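Local coordinates for protein hydrolase, alpha/beta hydrolase FOLD family (Staphylococcus aureus, PDB 2XMZ) that probably catalyses pyruvate elimination to form 2-succinyl-6-hydroxy-2,4-cyclohexadiene-1-carboxylate, a step in menaquinone biosynthesis, at residues Y32-E37 and E250-F255; I224-A229 and C237-A242; L155-S160 and E216-F221; H23-D28 and E146-D151. All coordinates share one frame; numbering follows the deposited sequence. Where two conformers were deposited one is given.

Contact 1: residues Y32-E37 and E250-F255; sequences YHNHIE and EDSDEF
The rings of His-35 and Phe-255 meet as an offset edge-to-face pair, with the edge of Phe-255 directed toward the face of His-35. Their centroids are 5.0 Å apart and their planes stand at 73°. Within the pair, Phe-255 CD2 lies 3.5 Å from His-35 CE1 and 3.6 Å from His-35 ND1. Asn-34 OD1 sits above one face of the imidazole, offset toward the rim. The carbonyl carbon of Tyr-32 lies at its edge. His-35 CE1 also approaches Ser-252 CB at 3.5 Å, so this one ring carbon touches both Ser-252 and Phe-255. With CG anti to its backbone N (chi1 170°), the side chain of Phe-255 is carried toward the imidazole. Phe-255 also meets the rings of His-248 and Phe-88.

The segment 250-255 opens helix 252-266. Asp-251 is its N-cap, and Asp-251 OD1 accepts a weak bond from Glu-254 N at 3.4 Å. The partner segment leads from the loop after strand 17-22 into helix 36-40. The contact thus joins two helix starts of the alpha/beta hydrolase fold.

The imidazole finds a polar partner outside the two segments: His-35 ND1 bonds to Asp-256 OD1. The bond to Asp-256 limits rotation of the imidazole, and the nearby carboxylate could stabilise a positive charge on it.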
loop_
_atom_site.group_PDB
_atom_site.type_symbol
_atom_site.label_atom_id
_atom_site.label_comp_id
_atom_site.label_asym_id
_atom_site.label_seq_id
_atom_site.Cartn_x
_atom_site.Cartn_y
_atom_site.Cartn_z
ATOM N N TYR A 32 -4.359 -6.487 -7.037
ATOM C CA TYR A 32 -3.732 -7.764 -6.621
ATOM C C TYR A 32 -4.372 -8.977 -7.276
ATOM O O TYR A 32 -3.977 -10.122 -7.023
ATOM C CB TYR A 32 -3.758 -7.880 -5.106
ATOM C CG TYR A 32 -3.003 -6.748 -4.461
ATOM C CD1 TYR A 32 -1.655 -6.541 -4.750
ATOM C CD2 TYR A 32 -3.638 -5.867 -3.605
ATOM C CE1 TYR A 32 -0.958 -5.488 -4.197
ATOM C CE2 TYR A 32 -2.954 -4.804 -3.035
ATOM C CZ TYR A 32 -1.617 -4.622 -3.329
ATOM O OH TYR A 32 -0.930 -3.581 -2.767
ATOM N N HIS A 33 -5.337 -8.699 -8.158
ATOM C CA HIS A 33 -6.148 -9.720 -8.847
ATOM C C HIS A 33 -5.374 -10.928 -9.358
ATOM O O HIS A 33 -5.704 -12.073 -9.036
ATOM C CB HIS A 33 -6.947 -9.078 -10.010
ATOM C CG HIS A 33 -6.093 -8.547 -11.135
ATOM N ND1 HIS A 33 -5.183 -7.523 -10.969
ATOM C CD2 HIS A 33 -6.019 -8.904 -12.442
ATOM C CE1 HIS A 33 -4.592 -7.266 -12.123
ATOM N NE2 HIS A 33 -5.079 -8.093 -13.032
ATOM N N ASN A 34 -4.356 -10.672 -10.165
ATOM C CA ASN A 34 -3.586 -11.741 -10.808
ATOM C C ASN A 34 -2.566 -12.384 -9.871
ATOM O O ASN A 34 -1.827 -13.271 -10.286
ATOM C CB ASN A 34 -2.879 -11.207 -12.064
ATOM C CG ASN A 34 -1.861 -10.117 -11.739
ATOM O OD1 ASN A 34 -0.711 -10.166 -12.194
ATOM N ND2 ASN A 34 -2.274 -9.140 -10.928
ATOM N N HIS A 35 -2.534 -11.930 -8.616
ATOM C CA HIS A 35 -1.570 -12.409 -7.619
ATOM C C HIS A 35 -2.190 -13.382 -6.630
ATOM O O HIS A 35 -1.506 -14.259 -6.101
ATOM C CB HIS A 35 -0.985 -11.242 -6.821
ATOM C CG HIS A 35 -0.172 -10.291 -7.638
ATOM N ND1 HIS A 35 1.165 -10.496 -7.904
ATOM C CD2 HIS A 35 -0.499 -9.123 -8.237
ATOM C CE1 HIS A 35 1.626 -9.498 -8.639
ATOM N NE2 HIS A 35 0.635 -8.653 -8.860
ATOM N N ILE A 36 -3.475 -13.184 -6.350
ATOM C CA ILE A 36 -4.183 -13.908 -5.298
ATOM C C ILE A 36 -3.935 -15.417 -5.381
ATOM O O ILE A 36 -3.545 -16.031 -4.383
ATOM C CB ILE A 36 -5.717 -13.620 -5.342
ATOM C CG1 ILE A 36 -6.012 -12.119 -5.195
ATOM C CG2 ILE A 36 -6.488 -14.455 -4.317
ATOM C CD1 ILE A 36 -5.209 -11.390 -4.159
ATOM N N GLU A 37 -4.146 -15.990 -6.566
ATOM C CA GLU A 37 -3.993 -17.435 -6.775
ATOM C C GLU A 37 -2.569 -17.925 -6.541
ATOM O O GLU A 37 -2.371 -19.057 -6.113
ATOM C CB GLU A 37 -4.480 -17.844 -8.158
ATOM C CG GLU A 37 -5.985 -17.848 -8.267
ATOM C CD GLU A 37 -6.487 -18.703 -9.406
ATOM O OE1 GLU A 37 -6.197 -19.921 -9.419
ATOM O OE2 GLU A 37 -7.182 -18.161 -10.290
ATOM N N GLU A 250 4.649 -4.387 -12.803
ATOM C CA GLU A 250 5.637 -4.283 -13.878
ATOM C C GLU A 250 6.429 -5.575 -14.019
ATOM O O GLU A 250 6.792 -5.963 -15.133
ATOM C CB GLU A 250 6.582 -3.095 -13.649
ATOM C CG GLU A 250 5.869 -1.754 -13.629
ATOM C CD GLU A 250 6.809 -0.569 -13.801
ATOM O OE1 GLU A 250 8.044 -0.766 -13.885
ATOM O OE2 GLU A 250 6.292 0.573 -13.840
ATOM N N ASP A 251 6.698 -6.225 -12.880
ATOM C CA ASP A 251 7.260 -7.570 -12.851
ATOM C C ASP A 251 6.547 -8.407 -11.789
ATOM O O ASP A 251 7.083 -8.620 -10.681
ATOM C CB ASP A 251 8.752 -7.529 -12.559
ATOM C CG ASP A 251 9.452 -8.821 -12.951
ATOM O OD1 ASP A 251 8.753 -9.847 -13.158
ATOM O OD2 ASP A 251 10.701 -8.801 -13.062
ATOM N N SER A 252 5.345 -8.864 -12.136
ATOM C CA SER A 252 4.477 -9.610 -11.220
ATOM C C SER A 252 5.110 -10.908 -10.732
ATOM O O SER A 252 4.963 -11.272 -9.572
ATOM C CB SER A 252 3.093 -9.888 -11.841
ATOM O OG SER A 252 2.419 -8.698 -12.206
ATOM N N ASP A 253 5.817 -11.605 -11.605
ATOM C CA ASP A 253 6.399 -12.890 -11.226
ATOM C C ASP A 253 7.536 -12.766 -10.217
ATOM O O ASP A 253 7.561 -13.475 -9.208
ATOM C CB ASP A 253 6.837 -13.657 -12.465
ATOM C CG ASP A 253 5.656 -14.194 -13.245
ATOM O OD1 ASP A 253 4.578 -14.399 -12.634
ATOM O OD2 ASP A 253 5.793 -14.395 -14.465
ATOM N N GLU A 254 8.479 -11.873 -10.500
ATOM C CA GLU A 254 9.556 -11.597 -9.562
ATOM C C GLU A 254 8.958 -11.107 -8.243
ATOM O O GLU A 254 9.337 -11.585 -7.172
ATOM C CB GLU A 254 10.541 -10.583 -10.158
ATOM C CG GLU A 254 11.775 -10.279 -9.326
ATOM C CD GLU A 254 12.706 -11.454 -9.184
ATOM O OE1 GLU A 254 12.623 -12.402 -10.008
ATOM O OE2 GLU A 254 13.517 -11.433 -8.234
ATOM N N PHE A 255 8.013 -10.173 -8.326
ATOM C CA PHE A 255 7.289 -9.695 -7.145
ATOM C C PHE A 255 6.736 -10.891 -6.349
ATOM O O PHE A 255 6.970 -10.990 -5.142
ATOM C CB PHE A 255 6.165 -8.716 -7.537
ATOM C CG PHE A 255 5.233 -8.374 -6.404
ATOM C CD1 PHE A 255 5.531 -7.336 -5.516
ATOM C CD2 PHE A 255 4.066 -9.105 -6.212
ATOM C CE1 PHE A 255 4.665 -7.028 -4.456
ATOM C CE2 PHE A 255 3.201 -8.808 -5.162
ATOM C CZ PHE A 255 3.502 -7.769 -4.278
#

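Contact 2: residues I224-A229 and C237-A242; sequences IAKKMA and CKLISA
A beta-alpha-beta unit of the alpha/beta hydrolase fold contains this contact: strand 210-215, helix 219-231 and strand 235-240. Ala-225 and Ala-229, one helical turn apart, meet Cys-237 on the strand. Ala-229 CB lies 3.7 Å from Cys-237 CB. Ala-225 CB lies 3.8 Å from Cys-237 SG. The thiol reaches Ala-225 because SG is anti to the backbone N (chi1 180°), while CB stays beside Ala-229. Cys-237 therefore spans a full turn of the helix with two atoms. The small alanine methyls let the strand come close, and the two short axes approach to 8.8 Å. They run nearly antiparallel, at 166°.

Farther along the strand, Lys-226 and Leu-239 cross at about a right angle. The lysine chain is extended, and its CE touches Leu-239 CD1 at 4.1 Å. This is an aliphatic contact near the surface that does not involve the amine.

Strand 235-240 is the outermost strand at this end of the sheet. Its inner neighbour is the parallel strand 210-215, whose Ile-212 and Ala-214 also pack on Ala-225. Lys-238 and Ile-240 instead touch helix 252-266, so the strand lies between that helix and helix 219-231.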
loop_
_atom_site.group_PDB
_atom_site.type_symbol
_atom_site.label_atom_id
_atom_site.label_comp_id
_atom_site.label_asym_id
_atom_site.label_seq_id
_atom_site.Cartn_x
_atom_site.Cartn_y
_atom_site.Cartn_z
ATOM N N ILE A 224 14.633 5.718 -0.108
ATOM C CA ILE A 224 13.769 5.550 1.070
ATOM C C ILE A 224 13.801 4.116 1.624
ATOM O O ILE A 224 13.914 3.912 2.842
ATOM C CB ILE A 224 12.334 5.973 0.766
ATOM C CG1 ILE A 224 12.289 7.491 0.484
ATOM C CG2 ILE A 224 11.386 5.605 1.936
ATOM C CD1 ILE A 224 10.885 7.961 0.187
ATOM N N ALA A 225 13.736 3.138 0.728
ATOM C CA ALA A 225 13.723 1.721 1.111
ATOM C C ALA A 225 14.981 1.365 1.852
ATOM O O ALA A 225 14.920 0.685 2.877
ATOM C CB ALA A 225 13.557 0.828 -0.111
ATOM N N LYS A 226 16.122 1.861 1.367
ATOM C CA LYS A 226 17.414 1.571 1.989
ATOM C C LYS A 226 17.470 2.176 3.394
ATOM O O LYS A 226 17.936 1.536 4.343
ATOM C CB LYS A 226 18.586 2.090 1.141
ATOM C CG LYS A 226 18.849 1.288 -0.135
ATOM C CD LYS A 226 20.152 1.738 -0.837
ATOM C CE LYS A 226 20.138 1.320 -2.309
ATOM N NZ LYS A 226 21.381 1.710 -3.020
ATOM N N LYS A 227 16.966 3.401 3.521
ATOM C CA LYS A 227 16.942 4.078 4.816
ATOM C C LYS A 227 16.039 3.353 5.817
ATOM O O LYS A 227 16.450 3.139 6.939
ATOM C CB LYS A 227 16.497 5.520 4.665
ATOM C CG LYS A 227 17.555 6.456 4.154
ATOM C CD LYS A 227 16.908 7.827 4.089
ATOM C CE LYS A 227 17.483 8.685 2.997
ATOM N NZ LYS A 227 16.776 9.986 2.934
ATOM N N MET A 228 14.832 2.979 5.388
ATOM C CA MET A 228 13.920 2.167 6.203
ATOM C C MET A 228 14.583 0.865 6.663
ATOM O O MET A 228 14.518 0.514 7.838
ATOM C CB MET A 228 12.630 1.834 5.439
ATOM C CG MET A 228 11.735 3.036 5.136
ATOM S SD MET A 228 10.078 2.512 4.769
ATOM C CE MET A 228 10.360 1.617 3.242
ATOM N N ALA A 229 15.229 0.166 5.739
ATOM C CA ALA A 229 15.882 -1.114 6.060
ATOM C C ALA A 229 16.887 -0.960 7.183
ATOM O O ALA A 229 16.971 -1.812 8.071
ATOM C CB ALA A 229 16.554 -1.692 4.828
ATOM N N CYS A 237 15.932 -5.698 2.489
ATOM C CA CYS A 237 15.572 -4.802 1.382
ATOM C C CYS A 237 15.950 -5.430 0.049
ATOM O O CYS A 237 17.101 -5.798 -0.163
ATOM C CB CYS A 237 16.242 -3.418 1.535
ATOM S SG CYS A 237 15.867 -2.209 0.206
ATOM N N LYS A 238 14.978 -5.570 -0.846
ATOM C CA LYS A 238 15.249 -6.107 -2.168
ATOM C C LYS A 238 14.883 -5.106 -3.232
ATOM O O LYS A 238 13.742 -4.623 -3.300
ATOM C CB LYS A 238 14.526 -7.443 -2.406
ATOM C CG LYS A 238 14.911 -8.500 -1.381
ATOM C CD LYS A 238 15.428 -9.771 -2.015
ATOM C CE LYS A 238 16.011 -10.716 -0.957
ATOM N NZ LYS A 238 14.993 -11.092 0.076
ATOM N N LEU A 239 15.877 -4.799 -4.045
ATOM C CA LEU A 239 15.745 -3.937 -5.202
ATOM C C LEU A 239 15.327 -4.782 -6.388
ATOM O O LEU A 239 15.978 -5.775 -6.698
ATOM C CB LEU A 239 17.092 -3.289 -5.513
ATOM C CG LEU A 239 17.289 -1.904 -4.922
ATOM C CD1 LEU A 239 18.758 -1.462 -4.915
ATOM C CD2 LEU A 239 16.443 -0.955 -5.750
ATOM N N ILE A 240 14.253 -4.384 -7.055
ATOM C CA ILE A 240 13.757 -5.153 -8.178
ATOM C C ILE A 240 14.194 -4.489 -9.478
ATOM O O ILE A 240 13.766 -3.369 -9.784
ATOM C CB ILE A 240 12.213 -5.375 -8.115
ATOM C CG1 ILE A 240 11.763 -5.778 -6.686
ATOM C CG2 ILE A 240 11.771 -6.397 -9.167
ATOM C CD1 ILE A 240 12.334 -7.101 -6.168
ATOM N N SER A 241 15.061 -5.193 -10.210
ATOM C CA SER A 241 15.614 -4.746 -11.489
ATOM C C SER A 241 14.559 -4.258 -12.460
ATOM O O SER A 241 13.500 -4.847 -12.573
ATOM C CB SER A 241 16.345 -5.907 -12.170
ATOM O OG SER A 241 17.419 -6.357 -11.373
ATOM N N ALA A 242 14.883 -3.195 -13.184
ATOM C CA ALA A 242 14.115 -2.777 -14.359
ATOM C C ALA A 242 12.633 -2.505 -14.102
ATOM O O ALA A 242 11.821 -2.626 -15.015
ATOM C CB ALA A 242 14.309 -3.791 -15.526
#

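Contact 3: residues L155-S160 and E216-F221; sequences LPLFQS and EYDEKF
Leu-157, in the 3-10 segment 156-160, comes opposite Asp-218 in the turn before helix 219-231, with their CA atoms 7.1 Å apart. One methyl of the leucine does most of the work. Leu-157 CD1 lies 3.6 Å from Asp-218 OD1 and 3.9 Å from Phe-221 CE1. The leucine and phenylalanine side chains cross at about a right angle. Asp-218 OD1 also lies in the plane of the Phe-221 ring, at its edge. The methyl, the carboxylate oxygen and the ring thus form one compact group. Within its own segment, Leu-157 CB lies over the centre of one face of the Phe-158 ring.

Asp-218 is the N-cap residue of helix 219-231. With its CG anti to the backbone N (chi1 -178°), the carboxylate is carried toward Leu-157. Its other oxygen, OD2, bonds to His-245 ND1. With Ser-91, on what looks like a nucleophile elbow, these residues match the Ser-His-Asp triad of alpha/beta hydrolases, and they are probably the catalytic set here. Leu-157 also touches His-245, so this loop packs on two members of the presumed triad.

A second, looser contact lies nearer the surface. Ser-160 CB approaches the edge of the Tyr-217 ring, 4.2 Å from CD2, while Ser-160 OG bonds to Glu-250 OE2.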
loop_
_atom_site.group_PDB
_atom_site.type_symbol
_atom_site.label_atom_id
_atom_site.label_comp_id
_atom_site.label_asym_id
_atom_site.label_seq_id
_atom_site.Cartn_x
_atom_site.Cartn_y
_atom_site.Cartn_z
ATOM N N LEU A 155 2.986 11.869 -14.347
ATOM C CA LEU A 155 3.949 12.134 -13.272
ATOM C C LEU A 155 5.228 11.325 -13.488
ATOM O O LEU A 155 5.157 10.172 -13.911
ATOM C CB LEU A 155 3.352 11.852 -11.888
ATOM C CG LEU A 155 2.321 12.835 -11.315
ATOM C CD1 LEU A 155 1.734 12.255 -10.042
ATOM C CD2 LEU A 155 2.937 14.197 -11.040
ATOM N N PRO A 156 6.405 11.937 -13.229
ATOM C CA PRO A 156 7.680 11.218 -13.395
ATOM C C PRO A 156 7.714 9.894 -12.617
ATOM O O PRO A 156 8.312 8.918 -13.072
ATOM C CB PRO A 156 8.712 12.194 -12.819
ATOM C CG PRO A 156 8.105 13.548 -12.985
ATOM C CD PRO A 156 6.604 13.362 -12.880
ATOM N N LEU A 157 7.057 9.872 -11.459
ATOM C CA LEU A 157 6.964 8.679 -10.643
ATOM C C LEU A 157 6.506 7.473 -11.461
ATOM O O LEU A 157 6.939 6.349 -11.205
ATOM C CB LEU A 157 5.993 8.913 -9.481
ATOM C CG LEU A 157 5.909 7.854 -8.378
ATOM C CD1 LEU A 157 7.289 7.577 -7.798
ATOM C CD2 LEU A 157 4.933 8.321 -7.299
ATOM N N PHE A 158 5.642 7.719 -12.450
ATOM C CA PHE A 158 5.039 6.647 -13.226
ATOM C C PHE A 158 5.587 6.471 -14.635
ATOM O O PHE A 158 5.025 5.713 -15.421
ATOM C CB PHE A 158 3.530 6.837 -13.277
ATOM C CG PHE A 158 2.897 6.875 -11.932
ATOM C CD1 PHE A 158 2.957 5.766 -11.096
ATOM C CD2 PHE A 158 2.235 8.028 -11.495
ATOM C CE1 PHE A 158 2.356 5.794 -9.824
ATOM C CE2 PHE A 158 1.649 8.081 -10.240
ATOM C CZ PHE A 158 1.709 6.952 -9.398
ATOM N N GLN A 159 6.691 7.149 -14.951
ATOM C CA GLN A 159 7.240 7.122 -16.305
ATOM C C GLN A 159 7.472 5.692 -16.820
ATOM O O GLN A 159 7.206 5.392 -17.986
ATOM C CB GLN A 159 8.531 7.950 -16.372
ATOM C CG GLN A 159 9.082 8.125 -17.753
ATOM C CD GLN A 159 10.282 9.051 -17.795
ATOM O OE1 GLN A 159 10.748 9.428 -18.878
ATOM N NE2 GLN A 159 10.788 9.430 -16.620
ATOM N N SER A 160 7.938 4.809 -15.937
ATOM C CA SER A 160 8.226 3.424 -16.302
ATOM C C SER A 160 6.974 2.675 -16.787
ATOM O O SER A 160 7.088 1.712 -17.539
ATOM C CB SER A 160 8.846 2.671 -15.127
ATOM O OG SER A 160 7.864 2.471 -14.123
ATOM N N GLU A 216 14.096 -0.468 -9.036
ATOM C CA GLU A 216 15.393 0.097 -9.392
ATOM C C GLU A 216 15.313 1.436 -10.143
ATOM O O GLU A 216 16.117 2.331 -9.882
ATOM C CB GLU A 216 16.167 -0.955 -10.160
ATOM C CG GLU A 216 17.244 -0.463 -11.077
ATOM C CD GLU A 216 18.048 -1.608 -11.605
ATOM O OE1 GLU A 216 18.977 -2.031 -10.880
ATOM O OE2 GLU A 216 17.737 -2.084 -12.723
ATOM N N TYR A 217 14.316 1.578 -11.028
ATOM C CA TYR A 217 14.084 2.843 -11.743
ATOM C C TYR A 217 13.510 3.923 -10.830
ATOM O O TYR A 217 13.500 5.089 -11.183
ATOM C CB TYR A 217 13.131 2.660 -12.930
ATOM C CG TYR A 217 13.652 1.746 -14.010
ATOM C CD1 TYR A 217 15.014 1.522 -14.172
ATOM C CD2 TYR A 217 12.771 1.113 -14.882
ATOM C CE1 TYR A 217 15.483 0.670 -15.158
ATOM C CE2 TYR A 217 13.234 0.276 -15.878
ATOM C CZ TYR A 217 14.582 0.053 -16.010
ATOM O OH TYR A 217 15.022 -0.790 -17.006
ATOM N N ASP A 218 13.021 3.529 -9.664
ATOM C CA ASP A 218 12.319 4.451 -8.801
ATOM C C ASP A 218 13.307 4.950 -7.714
ATOM O O ASP A 218 13.237 4.587 -6.532
ATOM C CB ASP A 218 11.053 3.748 -8.273
ATOM C CG ASP A 218 10.207 4.617 -7.388
ATOM O OD1 ASP A 218 10.414 5.849 -7.345
ATOM O OD2 ASP A 218 9.354 4.033 -6.677
ATOM N N GLU A 219 14.220 5.813 -8.141
ATOM C CA GLU A 219 15.322 6.299 -7.303
ATOM C C GLU A 219 14.876 6.792 -5.924
ATOM O O GLU A 219 15.462 6.420 -4.916
ATOM C CB GLU A 219 16.109 7.397 -8.036
ATOM C CG GLU A 219 15.290 8.670 -8.421
ATOM C CD GLU A 219 13.963 8.403 -9.162
ATOM O OE1 GLU A 219 13.977 7.972 -10.338
ATOM O OE2 GLU A 219 12.899 8.650 -8.569
ATOM N N LYS A 220 13.824 7.606 -5.892
ATOM C CA LYS A 220 13.374 8.210 -4.654
ATOM C C LYS A 220 12.974 7.138 -3.662
ATOM O O LYS A 220 13.345 7.202 -2.497
ATOM C CB LYS A 220 12.205 9.171 -4.905
ATOM C CG LYS A 220 11.530 9.703 -3.633
ATOM C CD LYS A 220 10.287 10.548 -3.981
ATOM C CE LYS A 220 9.432 10.810 -2.750
ATOM N NZ LYS A 220 8.081 11.322 -3.145
ATOM N N PHE A 221 12.202 6.159 -4.115
ATOM C CA PHE A 221 11.757 5.134 -3.186
ATOM C C PHE A 221 12.837 4.075 -2.883
ATOM O O PHE A 221 12.821 3.470 -1.808
ATOM C CB PHE A 221 10.379 4.590 -3.582
ATOM C CG PHE A 221 9.267 5.576 -3.314
ATOM C CD1 PHE A 221 8.946 6.564 -4.256
ATOM C CD2 PHE A 221 8.586 5.564 -2.097
ATOM C CE1 PHE A 221 7.949 7.491 -4.003
ATOM C CE2 PHE A 221 7.580 6.477 -1.834
ATOM C CZ PHE A 221 7.256 7.455 -2.798
#

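Contact 4: residues H23-D28 and E146-D151; sequences HGFLSD and ELFVND
His-23 ND1 donates to Gly-24 O at 2.8 Å, bracing the loop that brings Phe-25 and Leu-26 against Phe-148 and Val-149. This bond is nearly straight, at 167°, and the oxygen lies close to the imidazole plane. Across the contact, Leu-26 CD1 sits in the plane of the Phe-148 ring, at its edge, 3.8 Å from CE2. The same methyl approaches Val-149 CG2 at 4.3 Å. Phe-148 CE2 comes to the edge of the Phe-25 ring, near its plane, 4.1 Å from Phe-25 CE2. Phe-148 is extended toward the loop, its CG anti to the backbone N (chi1 -174°).

The His-Gly loop after strand 17-22 corresponds to the one that supplies part of the oxyanion hole in relatives. Helix 145-152 belongs to the helical insertion between strands 110-114 and 210-215, which probably forms the lid.

Trp-152 extends the cluster, touching Phe-25, Leu-26 and Phe-148. Between the two segments the contacts are apolar and mostly buried, so shape and burial hold them rather than polar bonds.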
loop_
_atom_site.group_PDB
_atom_site.type_symbol
_atom_site.label_atom_id
_atom_site.label_comp_id
_atom_site.label_asym_id
_atom_site.label_seq_id
_atom_site.Cartn_x
_atom_site.Cartn_y
_atom_site.Cartn_z
ATOM N N HIS A 23 -3.647 -1.760 -0.932
ATOM C CA HIS A 23 -3.360 -1.186 -2.244
ATOM C C HIS A 23 -2.859 0.259 -2.100
ATOM O O HIS A 23 -2.743 0.780 -0.988
ATOM C CB HIS A 23 -4.653 -1.175 -3.071
ATOM C CG HIS A 23 -5.754 -0.410 -2.397
ATOM N ND1 HIS A 23 -5.909 0.948 -2.550
ATOM C CD2 HIS A 23 -6.701 -0.801 -1.511
ATOM C CE1 HIS A 23 -6.916 1.361 -1.799
ATOM N NE2 HIS A 23 -7.413 0.319 -1.155
ATOM N N GLY A 24 -2.616 0.914 -3.235
ATOM C CA GLY A 24 -2.142 2.294 -3.262
ATOM C C GLY A 24 -3.252 3.284 -3.634
ATOM O O GLY A 24 -4.395 2.885 -3.903
ATOM N N PHE A 25 -2.897 4.559 -3.641
ATOM C CA PHE A 25 -3.791 5.655 -3.968
ATOM C C PHE A 25 -4.363 5.521 -5.378
ATOM O O PHE A 25 -3.661 5.080 -6.306
ATOM C CB PHE A 25 -3.057 6.988 -3.814
ATOM C CG PHE A 25 -3.923 8.176 -4.130
ATOM C CD1 PHE A 25 -4.996 8.498 -3.298
ATOM C CD2 PHE A 25 -3.677 8.958 -5.247
ATOM C CE1 PHE A 25 -5.805 9.577 -3.568
ATOM C CE2 PHE A 25 -4.485 10.061 -5.540
ATOM C CZ PHE A 25 -5.558 10.376 -4.697
ATOM N N LEU A 26 -5.625 5.896 -5.546
ATOM C CA LEU A 26 -6.273 5.918 -6.867
ATOM C C LEU A 26 -6.374 4.518 -7.459
ATOM O O LEU A 26 -6.265 4.320 -8.675
ATOM C CB LEU A 26 -5.511 6.816 -7.851
ATOM C CG LEU A 26 -5.968 8.183 -8.372
ATOM C CD1 LEU A 26 -5.201 8.505 -9.662
ATOM C CD2 LEU A 26 -7.454 8.309 -8.618
ATOM N N SER A 27 -6.573 3.538 -6.596
ATOM C CA SER A 27 -6.558 2.151 -7.011
ATOM C C SER A 27 -7.349 1.437 -5.958
ATOM O O SER A 27 -7.969 2.081 -5.116
ATOM C CB SER A 27 -5.113 1.633 -7.059
ATOM O OG SER A 27 -5.059 0.237 -7.325
ATOM N N ASP A 28 -7.381 0.110 -6.018
ATOM C CA ASP A 28 -8.033 -0.647 -4.982
ATOM C C ASP A 28 -7.491 -2.066 -5.032
ATOM O O ASP A 28 -6.497 -2.356 -5.732
ATOM C CB ASP A 28 -9.585 -0.584 -5.096
ATOM C CG ASP A 28 -10.106 -0.978 -6.460
ATOM O OD1 ASP A 28 -10.839 -0.174 -7.085
ATOM O OD2 ASP A 28 -9.821 -2.093 -6.928
ATOM N N GLU A 146 -11.417 11.912 -14.640
ATOM C CA GLU A 146 -10.724 11.698 -15.903
ATOM C C GLU A 146 -9.539 12.651 -16.093
ATOM O O GLU A 146 -8.432 12.211 -16.402
ATOM C CB GLU A 146 -11.693 11.756 -17.098
ATOM C CG GLU A 146 -11.054 11.313 -18.424
ATOM C CD GLU A 146 -12.064 11.128 -19.543
ATOM O OE1 GLU A 146 -13.255 10.900 -19.240
ATOM O OE2 GLU A 146 -11.674 11.217 -20.726
ATOM N N LEU A 147 -9.766 13.944 -15.876
ATOM C CA LEU A 147 -8.722 14.948 -16.074
ATOM C C LEU A 147 -7.586 14.748 -15.058
ATOM O O LEU A 147 -6.409 14.861 -15.393
ATOM C CB LEU A 147 -9.312 16.367 -16.028
ATOM C CG LEU A 147 -10.314 16.736 -17.155
ATOM C CD1 LEU A 147 -11.082 18.015 -16.834
ATOM C CD2 LEU A 147 -9.696 16.823 -18.565
ATOM N N PHE A 148 -7.948 14.409 -13.827
ATOM C CA PHE A 148 -6.944 14.098 -12.808
ATOM C C PHE A 148 -6.051 12.934 -13.209
ATOM O O PHE A 148 -4.822 13.028 -13.110
ATOM C CB PHE A 148 -7.595 13.839 -11.447
ATOM C CG PHE A 148 -6.604 13.657 -10.350
ATOM C CD1 PHE A 148 -6.066 14.762 -9.687
ATOM C CD2 PHE A 148 -6.173 12.379 -9.999
ATOM C CE1 PHE A 148 -5.131 14.596 -8.687
ATOM C CE2 PHE A 148 -5.233 12.205 -8.992
ATOM C CZ PHE A 148 -4.715 13.321 -8.333
ATOM N N VAL A 149 -6.673 11.837 -13.652
ATOM C CA VAL A 149 -5.953 10.627 -14.076
ATOM C C VAL A 149 -5.044 10.928 -15.276
ATOM O O VAL A 149 -3.911 10.455 -15.330
ATOM C CB VAL A 149 -6.926 9.454 -14.397
ATOM C CG1 VAL A 149 -6.190 8.267 -15.014
ATOM C CG2 VAL A 149 -7.646 8.981 -13.131
ATOM N N ASN A 150 -5.534 11.732 -16.222
ATOM C CA ASN A 150 -4.711 12.145 -17.354
ATOM C C ASN A 150 -3.392 12.793 -16.901
ATOM O O ASN A 150 -2.312 12.434 -17.396
ATOM C CB ASN A 150 -5.510 13.050 -18.300
ATOM C CG ASN A 150 -6.596 12.291 -19.047
ATOM O OD1 ASN A 150 -6.601 11.056 -19.090
ATOM N ND2 ASN A 150 -7.515 13.027 -19.650
ATOM N N ASP A 151 -3.485 13.705 -15.929
ATOM C CA ASP A 151 -2.311 14.368 -15.359
ATOM C C ASP A 151 -1.489 13.402 -14.481
ATOM O O ASP A 151 -0.263 13.412 -14.540
ATOM C CB ASP A 151 -2.720 15.608 -14.551
ATOM C CG ASP A 151 -3.182 16.768 -15.424
ATOM O OD1 ASP A 151 -3.272 16.634 -16.671
ATOM O OD2 ASP A 151 -3.456 17.844 -14.847
#

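From the N terminus, the loop after strand 17-22 supplies the first segments of contact 4 and then of contact 1. Contact 4 closes first, at 146-151, tying that loop to the helical insertion. Contact 3 opens just after it, at 155-160, and closes at 216-221 beside the presumed active site. Contact 2 follows in series, joining helix 219-231 to the edge strand. Contact 1 closes last, at 250-255. It encloses contacts 2 and 3 and crosses contact 4. The segments also touch directly: Glu-254 packs on Ile-240, and Glu-216 bonds to Ile-240 and Ala-242. Together they connect the loop after strand 17-22, the insertion, the sheet edge and helix 252-266.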